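Local coordinates for putative 2,5-diketo-D-gluconic acid reductase B (Sinorhizobium meliloti, PDB 3UP8), which probably reduces methylglyoxal to hydroxyacetone with NADPH, as a TIM-barrel enzyme of the aldo/keto reductase family, at residues Q68-E78 and S109-R118; M136-R147 and E167-I176. All blocks are in the same frame, centred on the assembly; numbering follows the deposited sequence.

Contact 1: residues Q68-E78 and S109-R118; sequences QIYGNEAEVGE and SVDESLRKLR. With ACT (acetate ion), chain C.
Beside the predicted active site of this TIM barrel, Gln68, Glu73, Ser109 and Ser113 tie helix 73-78 and the turn that precedes it to helix 109-117; the two helix axes approach to 7.7 Å at 46°. The long, extended side chain of Gln68 spends both N-H groups on serines. Gln68 NE2 donates to Ser109 OG at 3.0 Å, tilted somewhat from the amide plane, and to Ser113 OG at 3.2 Å, nearly within it. Ser113 OG passes the chain on, donating to Glu73 OE2 at 2.8 Å on the syn side of the carboxylate. Serine suits both places, since a short hydroxyl can accept from the amide and still donate: that of Ser109 goes on to the Phe106 carbonyl. Gln68 OE1 is held by Asn100 and the Trp97 backbone, and Glu73 OE2 also bonds Thr94. One water links Glu73 OE1 to Lys116 NZ, whose ammonium also forms a salt bridge with Glu112 through a weak hydrogen bond.

Further along, the helices come closer. Gly77 CA lies 3.4 Å from Leu117 O, and a side chain at Gly77 would run into Lys116 O and Leu117 CA. Leu117 CD2 rests 3.8 Å from Val76 CG1, the two side chains lying alongside one another, and the CA-H of Ala74 points at Lys116 O. Two more waters join the carbonyls of Ala74 and Gly77 to those of Lys116 and Leu117.

Tyr70, the predicted proton donor, sits on the loop between Gln68 and Glu73. Tyr70 OH donates to acetate O at 2.6 Å and bonds Lys95; His128 bonds the same acetate, probably left from crystallisation. With both amide hydrogens of Gln68 engaged and its oxygen accepting two hydrogen bonds, the amide's rotation is fixed, which anchors one end of the Tyr70 loop to helix 109-117.

Contact 2: residues M136-R147 and E167-I176; sequences MAERIGALNEVR and EAARLSDAPI
In the outer helical layer of the barrel, Ile140 and Asn144 of helix 136-147 pack on the end of helix 167-171 and the turn behind it, the axes crossing at -58° and 10.0 Å apart. Asn144 carries the polar half. Its OD1 accepts from Ala174 N at 2.9 Å, in the carbonyl plane and on a lone pair. Its ND2 donates almost straight to Ser172 OG at 3.0 Å, and also to Ile140 O one turn back in its own helix. With CG anti to the carbonyl carbon and beside the backbone N (chi1 -82°), the amide leans back along its own helix, which brings ND2 to Ile140 O as well as to Ser172 OG. Ser172 OG then turns to Ala174 O at 2.7 Å, closing a small network that pins the turn. A leucine in place of Asn144 would probably leave Ala174 N without its acceptor and Ser172 OG without the amide donor.

Apolar contacts lie toward the start of helix 136-147. Branched Ile140 fills two sites: CG2 sits 3.5 Å from Ser172 CB, while CD1 meets Ala168 CB, an alanine small enough to admit it. Leu171 CD1 reaches Met136 CG at 4.0 Å and also touches Ala137. The side chain of Met136, present as selenomethionine, crosses that of Glu167, its CG nearest the carboxylate, and its selenium stands over the Arg139 guanidinium. At the other end, Ala174 CB lies over one face of the Arg147 guanidinium, 3.6 Å from Arg147 CD.

Beneath this seam runs strand 152-158, whose Ile155 touches Asn144 and Ser172; Ile140 reaches Leu127 of strand 122-127, and Ala142 and Val146 lean on helix 103-117.

Overall arrangement
From the N terminus, the chain reaches contact 1 after strand 63-65. Its first segment runs into helix 73-83; strand 91-96 follows, and helix 103-117 returns to close the loop, so that two successive outer helices meet across one barrel strand. Contact 2 opens only afterwards: strand 122-127 leads to helix 136-148, strand 152-158 adds the next stave of the barrel wall, and helix 162-171 with its following turn closes the second loop, just before strand 176-182. The loops therefore stand in series, neither nested nor crossed. Their centres lie 22 Å apart, yet Val110 of helix 103-117 packs on Val146 of helix 136-148, joining both contacts into one continuous run of helices around the barrel.

Contact 1: residues Q68-E78 and S109-R118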
loop_
_atom_site.group_PDB
_atom_site.type_symbol
_atom_site.label_atom_id
_atom_site.label_comp_id
_atom_site.label_asym_id
_atom_site.label_seq_id
_atom_site.Cartn_x
_atom_site.Cartn_y
_atom_site.Cartn_z
ATOM N N GLN A 68 -7.490 -10.460 -1.348
ATOM C CA GLN A 68 -8.138 -11.753 -1.560
ATOM C C GLN A 68 -7.172 -12.768 -2.171
ATOM O O GLN A 68 -7.078 -13.902 -1.690
ATOM C CB GLN A 68 -9.377 -11.590 -2.440
ATOM C CG GLN A 68 -10.518 -10.917 -1.714
ATOM C CD GLN A 68 -11.673 -10.496 -2.624
ATOM O OE1 GLN A 68 -11.626 -10.650 -3.845
ATOM N NE2 GLN A 68 -12.726 -9.988 -2.008
ATOM N N ILE A 69 -6.413 -12.340 -3.179
ATOM C CA ILE A 69 -5.530 -13.250 -3.934
ATOM C C ILE A 69 -4.310 -13.729 -3.165
ATOM O O ILE A 69 -3.753 -14.770 -3.516
ATOM C CB ILE A 69 -5.078 -12.659 -5.299
ATOM C CG1 ILE A 69 -4.541 -13.759 -6.229
ATOM C CG2 ILE A 69 -4.024 -11.559 -5.113
ATOM C CD1 ILE A 69 -5.561 -14.834 -6.601
ATOM N N TYR A 70 -3.871 -12.986 -2.145
ATOM C CA TYR A 70 -2.693 -13.424 -1.368
ATOM C C TYR A 70 -2.969 -14.703 -0.602
ATOM O O TYR A 70 -2.044 -15.422 -0.284
ATOM C CB TYR A 70 -2.192 -12.383 -0.351
ATOM C CG TYR A 70 -1.911 -11.008 -0.878
ATOM C CD1 TYR A 70 -1.614 -10.780 -2.225
ATOM C CD2 TYR A 70 -1.906 -9.925 -0.005
ATOM C CE1 TYR A 70 -1.351 -9.485 -2.688
ATOM C CE2 TYR A 70 -1.650 -8.639 -0.457
ATOM C CZ TYR A 70 -1.388 -8.423 -1.793
ATOM O OH TYR A 70 -1.139 -7.121 -2.201
ATOM N N GLY A 71 -4.231 -14.981 -0.294
ATOM C CA GLY A 71 -4.581 -16.206 0.423
ATOM C C GLY A 71 -4.224 -16.200 1.903
ATOM O O GLY A 71 -4.187 -17.245 2.537
ATOM N N ASN A 72 -3.957 -15.028 2.473
ATOM C CA ASN A 72 -3.596 -14.970 3.898
ATOM C C ASN A 72 -4.515 -14.088 4.750
ATOM O O ASN A 72 -4.167 -13.738 5.884
ATOM C CB ASN A 72 -2.131 -14.541 4.051
ATOM C CG ASN A 72 -1.830 -13.218 3.347
ATOM O OD1 ASN A 72 -2.723 -12.399 3.136
ATOM N ND2 ASN A 72 -0.568 -13.008 2.983
ATOM N N GLU A 73 -5.692 -13.741 4.220
ATOM C CA GLU A 73 -6.643 -12.906 4.979
ATOM C C GLU A 73 -7.046 -13.539 6.312
ATOM O O GLU A 73 -7.150 -12.840 7.334
ATOM C CB GLU A 73 -7.909 -12.628 4.166
ATOM C CG GLU A 73 -7.774 -11.536 3.108
ATOM C CD GLU A 73 -9.006 -11.474 2.198
ATOM O OE1 GLU A 73 -9.511 -12.556 1.788
ATOM O OE2 GLU A 73 -9.480 -10.352 1.911
ATOM N N ALA A 74 -7.278 -14.855 6.300
ATOM C CA ALA A 74 -7.633 -15.585 7.521
ATOM C C ALA A 74 -6.615 -15.358 8.650
ATOM O O ALA A 74 -6.987 -15.098 9.798
ATOM C CB ALA A 74 -7.799 -17.101 7.226
ATOM N N GLU A 75 -5.338 -15.427 8.308
ATOM C CA GLU A 75 -4.271 -15.296 9.299
ATOM C C GLU A 75 -4.108 -13.842 9.735
ATOM O O GLU A 75 -3.818 -13.579 10.902
ATOM C CB GLU A 75 -2.967 -15.888 8.745
ATOM C CG GLU A 75 -3.024 -17.423 8.568
ATOM C CD GLU A 75 -3.581 -17.892 7.225
ATOM O OE1 GLU A 75 -4.132 -17.076 6.445
ATOM O OE2 GLU A 75 -3.467 -19.107 6.940
ATOM N N VAL A 76 -4.315 -12.896 8.808
ATOM C CA VAL A 76 -4.357 -11.482 9.172
ATOM C C VAL A 76 -5.441 -11.257 10.226
ATOM O O VAL A 76 -5.183 -10.621 11.245
ATOM C CB VAL A 76 -4.588 -10.541 7.941
ATOM C CG1 VAL A 76 -4.911 -9.116 8.402
ATOM C CG2 VAL A 76 -3.357 -10.527 7.032
ATOM N N GLY A 77 -6.640 -11.780 9.973
ATOM C CA GLY A 77 -7.777 -11.669 10.895
ATOM C C GLY A 77 -7.470 -12.251 12.271
ATOM O O GLY A 77 -7.736 -11.619 13.290
ATOM N N GLU A 78 -6.871 -13.438 12.288
ATOM C CA GLU A 78 -6.497 -14.101 13.551
ATOM C C GLU A 78 -5.458 -13.283 14.326
ATOM O O GLU A 78 -5.619 -13.034 15.519
ATOM C CB GLU A 78 -5.945 -15.505 13.274
ATOM C CG GLU A 78 -5.693 -16.326 14.552
ATOM C CD GLU A 78 -5.141 -17.716 14.271
ATOM O OE1 GLU A 78 -5.583 -18.337 13.285
ATOM O OE2 GLU A 78 -4.267 -18.185 15.037
ATOM N N SER A 109 -17.734 -11.669 -2.511
ATOM C CA SER A 109 -16.314 -11.769 -2.121
ATOM C C SER A 109 -15.958 -10.854 -0.952
ATOM O O SER A 109 -15.051 -11.156 -0.176
ATOM C CB SER A 109 -15.379 -11.519 -3.309
ATOM O OG SER A 109 -15.286 -10.141 -3.597
ATOM N N VAL A 110 -16.651 -9.725 -0.846
ATOM C CA VAL A 110 -16.400 -8.782 0.235
ATOM C C VAL A 110 -16.882 -9.392 1.559
ATOM O O VAL A 110 -16.150 -9.393 2.548
ATOM C CB VAL A 110 -17.028 -7.402 -0.053
ATOM C CG1 VAL A 110 -16.984 -6.505 1.184
ATOM C CG2 VAL A 110 -16.302 -6.749 -1.226
ATOM N N ASP A 111 -18.093 -9.942 1.553
ATOM C CA ASP A 111 -18.611 -10.642 2.730
ATOM C C ASP A 111 -17.681 -11.786 3.139
ATOM O O ASP A 111 -17.485 -12.031 4.334
ATOM C CB ASP A 111 -20.023 -11.179 2.472
ATOM C CG ASP A 111 -21.074 -10.095 2.483
ATOM O OD1 ASP A 111 -20.809 -8.979 2.988
ATOM O OD2 ASP A 111 -22.190 -10.371 1.988
ATOM N N GLU A 112 -17.124 -12.486 2.150
ATOM C CA GLU A 112 -16.227 -13.605 2.412
ATOM C C GLU A 112 -14.919 -13.113 3.035
ATOM O O GLU A 112 -14.440 -13.698 3.997
ATOM C CB GLU A 112 -15.960 -14.397 1.131
ATOM C CG GLU A 112 -14.966 -15.568 1.289
ATOM C CD GLU A 112 -15.554 -16.779 2.046
ATOM O OE1 GLU A 112 -16.788 -16.885 2.189
ATOM O OE2 GLU A 112 -14.762 -17.643 2.486
ATOM N N SER A 113 -14.352 -12.030 2.493
ATOM C CA SER A 113 -13.170 -11.394 3.093
ATOM C C SER A 113 -13.408 -11.059 4.559
ATOM O O SER A 113 -12.552 -11.310 5.423
ATOM C CB SER A 113 -12.805 -10.101 2.342
ATOM O OG SER A 113 -12.133 -10.400 1.142
ATOM N N LEU A 114 -14.568 -10.477 4.837
ATOM C CA LEU A 114 -14.893 -10.052 6.193
ATOM C C LEU A 114 -15.034 -11.235 7.162
ATOM O O LEU A 114 -14.692 -11.130 8.350
ATOM C CB LEU A 114 -16.127 -9.158 6.183
ATOM C CG LEU A 114 -15.874 -7.799 5.488
ATOM C CD1 LEU A 114 -17.162 -6.987 5.381
ATOM C CD2 LEU A 114 -14.851 -7.008 6.257
ATOM N N ARG A 115 -15.501 -12.365 6.643
ATOM C CA ARG A 115 -15.522 -13.584 7.453
ATOM C C ARG A 115 -14.103 -14.004 7.820
ATOM O O ARG A 115 -13.858 -14.381 8.978
ATOM C CB ARG A 115 -16.269 -14.725 6.756
ATOM C CG ARG A 115 -17.780 -14.498 6.677
ATOM C CD ARG A 115 -18.546 -15.740 6.193
ATOM N NE ARG A 115 -18.492 -15.914 4.741
ATOM C CZ ARG A 115 -19.312 -15.313 3.875
ATOM N NH1 ARG A 115 -20.267 -14.491 4.296
ATOM N NH2 ARG A 115 -19.174 -15.543 2.575
ATOM N N LYS A 116 -13.181 -13.959 6.849
ATOM C CA LYS A 116 -11.785 -14.352 7.087
ATOM C C LYS A 116 -11.080 -13.370 8.023
ATOM O O LYS A 116 -10.315 -13.775 8.912
ATOM C CB LYS A 116 -11.001 -14.496 5.772
ATOM C CG LYS A 116 -11.530 -15.595 4.829
ATOM C CD LYS A 116 -10.502 -15.892 3.746
ATOM C CE LYS A 116 -10.866 -17.125 2.913
ATOM N NZ LYS A 116 -11.647 -16.777 1.676
ATOM N N LEU A 117 -11.365 -12.082 7.834
ATOM C CA LEU A 117 -10.723 -11.016 8.605
ATOM C C LEU A 117 -11.324 -10.812 10.002
ATOM O O LEU A 117 -10.803 -10.016 10.794
ATOM C CB LEU A 117 -10.743 -9.702 7.810
ATOM C CG LEU A 117 -9.883 -9.722 6.539
ATOM C CD1 LEU A 117 -10.254 -8.511 5.661
ATOM C CD2 LEU A 117 -8.391 -9.706 6.877
ATOM N N ARG A 118 -12.412 -11.531 10.296
ATOM C CA ARG A 118 -13.073 -11.479 11.605
ATOM C C ARG A 118 -13.444 -10.061 12.058
ATOM O O ARG A 118 -13.222 -9.659 13.213
ATOM C CB ARG A 118 -12.250 -12.233 12.674
ATOM C CG ARG A 118 -12.126 -13.721 12.352
ATOM C CD ARG A 118 -11.495 -14.529 13.491
ATOM N NE ARG A 118 -11.460 -15.952 13.141
ATOM C CZ ARG A 118 -10.630 -16.847 13.671
ATOM N NH1 ARG A 118 -9.748 -16.493 14.603
ATOM N NH2 ARG A 118 -10.683 -18.106 13.259
HETATM C C ACT C . 0.481 -6.930 -5.232
HETATM O O ACT C . 0.491 -6.356 -4.120
HETATM O OXT ACT C . -0.407 -7.779 -5.382
HETATM C CH3 ACT C . 1.457 -6.631 -6.325
HETATM O O HOH W 1 -11.281 -14.009 0.605
HETATM O O HOH W 2 -9.446 -15.914 10.451
HETATM O O HOH W 3 -9.568 -9.271 13.181
#

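Contact 2: residues M136-R147 and E167-I176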
loop_
_atom_site.group_PDB
_atom_site.type_symbol
_atom_site.label_atom_id
_atom_site.label_comp_id
_atom_site.label_asym_id
_atom_site.label_seq_id
_atom_site.Cartn_x
_atom_site.Cartn_y
_atom_site.Cartn_z
HETATM N N MSE A 136 -15.595 -0.626 -16.009
HETATM C CA MSE A 136 -15.121 0.139 -14.860
HETATM C C MSE A 136 -16.269 0.648 -13.976
HETATM O O MSE A 136 -16.195 0.556 -12.744
HETATM C CB MSE A 136 -14.212 1.291 -15.329
HETATM C CG MSE A 136 -13.529 2.071 -14.219
HETATM SE SE MSE A 136 -12.357 0.904 -13.158
HETATM C CE MSE A 136 -10.926 0.657 -14.478
ATOM N N ALA A 137 -17.333 1.180 -14.577
ATOM C CA ALA A 137 -18.425 1.717 -13.752
ATOM C C ALA A 137 -19.149 0.640 -12.926
ATOM O O ALA A 137 -19.703 0.948 -11.888
ATOM C CB ALA A 137 -19.431 2.507 -14.583
ATOM N N GLU A 138 -19.157 -0.601 -13.404
ATOM C CA GLU A 138 -19.732 -1.704 -12.629
ATOM C C GLU A 138 -18.870 -1.996 -11.384
ATOM O O GLU A 138 -19.399 -2.218 -10.307
ATOM C CB GLU A 138 -19.879 -2.973 -13.476
ATOM C CG GLU A 138 -20.580 -4.122 -12.743
ATOM C CD GLU A 138 -20.829 -5.355 -13.623
ATOM O OE1 GLU A 138 -20.898 -5.218 -14.868
ATOM O OE2 GLU A 138 -20.940 -6.476 -13.064
ATOM N N ARG A 139 -17.548 -1.981 -11.538
ATOM C CA ARG A 139 -16.639 -2.233 -10.403
ATOM C C ARG A 139 -16.700 -1.078 -9.424
ATOM O O ARG A 139 -16.762 -1.278 -8.221
ATOM C CB ARG A 139 -15.204 -2.422 -10.884
ATOM C CG ARG A 139 -15.044 -3.587 -11.828
ATOM C CD ARG A 139 -13.637 -3.601 -12.399
ATOM N NE ARG A 139 -13.592 -3.106 -13.767
ATOM C CZ ARG A 139 -12.476 -2.808 -14.420
ATOM N NH1 ARG A 139 -11.292 -2.924 -13.826
ATOM N NH2 ARG A 139 -12.549 -2.368 -15.668
ATOM N N ILE A 140 -16.694 0.137 -9.958
ATOM C CA ILE A 140 -16.727 1.333 -9.124
ATOM C C ILE A 140 -18.077 1.390 -8.416
ATOM O O ILE A 140 -18.145 1.756 -7.233
ATOM C CB ILE A 140 -16.478 2.626 -9.968
ATOM C CG1 ILE A 140 -15.047 2.672 -10.541
ATOM C CG2 ILE A 140 -16.794 3.872 -9.172
ATOM C CD1 ILE A 140 -13.909 2.805 -9.511
ATOM N N GLY A 141 -19.144 1.015 -9.132
ATOM C CA GLY A 141 -20.479 0.938 -8.523
ATOM C C GLY A 141 -20.521 -0.007 -7.320
ATOM O O GLY A 141 -21.130 0.304 -6.284
ATOM N N ALA A 142 -19.903 -1.175 -7.480
ATOM C CA ALA A 142 -19.844 -2.166 -6.400
ATOM C C ALA A 142 -19.004 -1.664 -5.223
ATOM O O ALA A 142 -19.390 -1.879 -4.081
ATOM C CB ALA A 142 -19.327 -3.471 -6.903
ATOM N N LEU A 143 -17.885 -0.973 -5.495
ATOM C CA LEU A 143 -17.113 -0.334 -4.413
ATOM C C LEU A 143 -17.979 0.612 -3.600
ATOM O O LEU A 143 -17.977 0.568 -2.363
ATOM C CB LEU A 143 -15.910 0.461 -4.945
ATOM C CG LEU A 143 -14.585 -0.232 -5.239
ATOM C CD1 LEU A 143 -13.641 0.818 -5.872
ATOM C CD2 LEU A 143 -13.962 -0.862 -3.977
ATOM N N ASN A 144 -18.729 1.476 -4.290
ATOM C CA ASN A 144 -19.606 2.405 -3.591
ATOM C C ASN A 144 -20.725 1.698 -2.819
ATOM O O ASN A 144 -21.116 2.137 -1.749
ATOM C CB ASN A 144 -20.208 3.417 -4.576
ATOM C CG ASN A 144 -19.252 4.550 -4.873
ATOM O OD1 ASN A 144 -19.259 5.566 -4.188
ATOM N ND2 ASN A 144 -18.386 4.352 -5.848
ATOM N N GLU A 145 -21.249 0.616 -3.379
ATOM C CA GLU A 145 -22.309 -0.127 -2.697
ATOM C C GLU A 145 -21.825 -0.623 -1.333
ATOM O O GLU A 145 -22.473 -0.378 -0.319
ATOM C CB GLU A 145 -22.783 -1.304 -3.534
ATOM C CG GLU A 145 -23.870 -2.156 -2.835
ATOM C CD GLU A 145 -24.411 -3.273 -3.729
ATOM O OE1 GLU A 145 -24.389 -3.100 -4.959
ATOM O OE2 GLU A 145 -24.864 -4.327 -3.206
ATOM N N VAL A 146 -20.685 -1.298 -1.304
ATOM C CA VAL A 146 -20.197 -1.847 -0.034
ATOM C C VAL A 146 -19.759 -0.766 0.951
ATOM O O VAL A 146 -19.837 -0.969 2.168
ATOM C CB VAL A 146 -19.097 -2.904 -0.231
ATOM C CG1 VAL A 146 -19.670 -4.109 -0.940
ATOM C CG2 VAL A 146 -17.874 -2.331 -1.016
ATOM N N ARG A 147 -19.298 0.374 0.431
ATOM C CA ARG A 147 -19.015 1.534 1.279
ATOM C C ARG A 147 -20.288 2.042 1.959
ATOM O O ARG A 147 -20.314 2.238 3.178
ATOM C CB ARG A 147 -18.327 2.661 0.491
ATOM C CG ARG A 147 -17.858 3.826 1.373
ATOM C CD ARG A 147 -17.087 4.869 0.572
ATOM N NE ARG A 147 -16.750 6.061 1.367
ATOM C CZ ARG A 147 -17.561 7.104 1.567
ATOM N NH1 ARG A 147 -18.787 7.130 1.059
ATOM N NH2 ARG A 147 -17.144 8.136 2.296
ATOM N N GLU A 167 -10.529 8.381 -14.593
ATOM C CA GLU A 167 -11.808 7.712 -14.838
ATOM C C GLU A 167 -12.444 7.237 -13.528
ATOM O O GLU A 167 -13.620 7.471 -13.297
ATOM C CB GLU A 167 -11.672 6.543 -15.837
ATOM C CG GLU A 167 -12.968 5.727 -16.004
ATOM C CD GLU A 167 -12.855 4.551 -16.969
ATOM O OE1 GLU A 167 -11.832 3.830 -16.957
ATOM O OE2 GLU A 167 -13.819 4.331 -17.731
ATOM N N ALA A 168 -11.659 6.585 -12.673
ATOM C CA ALA A 168 -12.179 6.142 -11.366
ATOM C C ALA A 168 -12.721 7.289 -10.509
ATOM O O ALA A 168 -13.825 7.198 -9.976
ATOM C CB ALA A 168 -11.131 5.313 -10.609
ATOM N N ALA A 169 -11.965 8.380 -10.404
ATOM C CA ALA A 169 -12.407 9.562 -9.659
ATOM C C ALA A 169 -13.707 10.145 -10.231
ATOM O O ALA A 169 -14.608 10.539 -9.482
ATOM C CB ALA A 169 -11.284 10.635 -9.636
ATOM N N ARG A 170 -13.796 10.192 -11.557
ATOM C CA ARG A 170 -14.998 10.697 -12.251
ATOM C C ARG A 170 -16.252 9.824 -12.043
ATOM O O ARG A 170 -17.345 10.347 -11.839
ATOM C CB ARG A 170 -14.704 10.855 -13.754
ATOM C CG ARG A 170 -15.879 11.428 -14.591
ATOM C CD ARG A 170 -15.437 11.826 -16.014
ATOM N NE ARG A 170 -14.505 10.884 -16.652
ATOM C CZ ARG A 170 -14.831 9.711 -17.199
ATOM N NH1 ARG A 170 -16.089 9.262 -17.186
ATOM N NH2 ARG A 170 -13.887 8.961 -17.742
ATOM N N LEU A 171 -16.101 8.508 -12.123
ATOM C CA LEU A 171 -17.253 7.598 -12.014
ATOM C C LEU A 171 -17.725 7.335 -10.578
ATOM O O LEU A 171 -18.836 6.841 -10.374
ATOM C CB LEU A 171 -16.939 6.262 -12.691
ATOM C CG LEU A 171 -16.726 6.302 -14.203
ATOM C CD1 LEU A 171 -16.204 4.966 -14.703
ATOM C CD2 LEU A 171 -18.027 6.708 -14.933
ATOM N N SER A 172 -16.897 7.673 -9.594
ATOM C CA SER A 172 -17.172 7.274 -8.196
ATOM C C SER A 172 -17.824 8.372 -7.401
ATOM O O SER A 172 -17.276 9.465 -7.296
ATOM C CB SER A 172 -15.882 6.835 -7.491
ATOM O OG SER A 172 -16.160 6.357 -6.184
ATOM N N ASP A 173 -18.984 8.060 -6.819
ATOM C CA ASP A 173 -19.686 8.993 -5.947
ATOM C C ASP A 173 -18.801 9.338 -4.740
ATOM O O ASP A 173 -18.631 10.524 -4.404
ATOM C CB ASP A 173 -21.036 8.407 -5.513
ATOM C CG ASP A 173 -21.862 9.379 -4.685
ATOM O OD1 ASP A 173 -21.919 10.572 -5.033
ATOM O OD2 ASP A 173 -22.463 8.946 -3.678
ATOM N N ALA A 174 -18.230 8.301 -4.110
ATOM C CA ALA A 174 -17.275 8.480 -3.009
ATOM C C ALA A 174 -15.879 8.848 -3.537
ATOM O O ALA A 174 -15.506 8.420 -4.634
ATOM C CB ALA A 174 -17.191 7.194 -2.167
ATOM N N PRO A 175 -15.094 9.621 -2.749
ATOM C CA PRO A 175 -13.730 9.892 -3.164
ATOM C C PRO A 175 -12.912 8.610 -3.262
ATOM O O PRO A 175 -13.210 7.608 -2.573
ATOM C CB PRO A 175 -13.168 10.796 -2.057
ATOM C CG PRO A 175 -14.341 11.267 -1.271
ATOM C CD PRO A 175 -15.412 10.223 -1.444
ATOM N N ILE A 176 -11.921 8.637 -4.141
ATOM C CA ILE A 176 -10.976 7.535 -4.285
ATOM C C ILE A 176 -9.795 7.903 -3.395
ATOM O O ILE A 176 -9.167 8.932 -3.598
ATOM C CB ILE A 176 -10.498 7.383 -5.732
ATOM C CG1 ILE A 176 -11.676 7.063 -6.668
ATOM C CG2 ILE A 176 -9.366 6.339 -5.834
ATOM C CD1 ILE A 176 -12.310 5.685 -6.447
#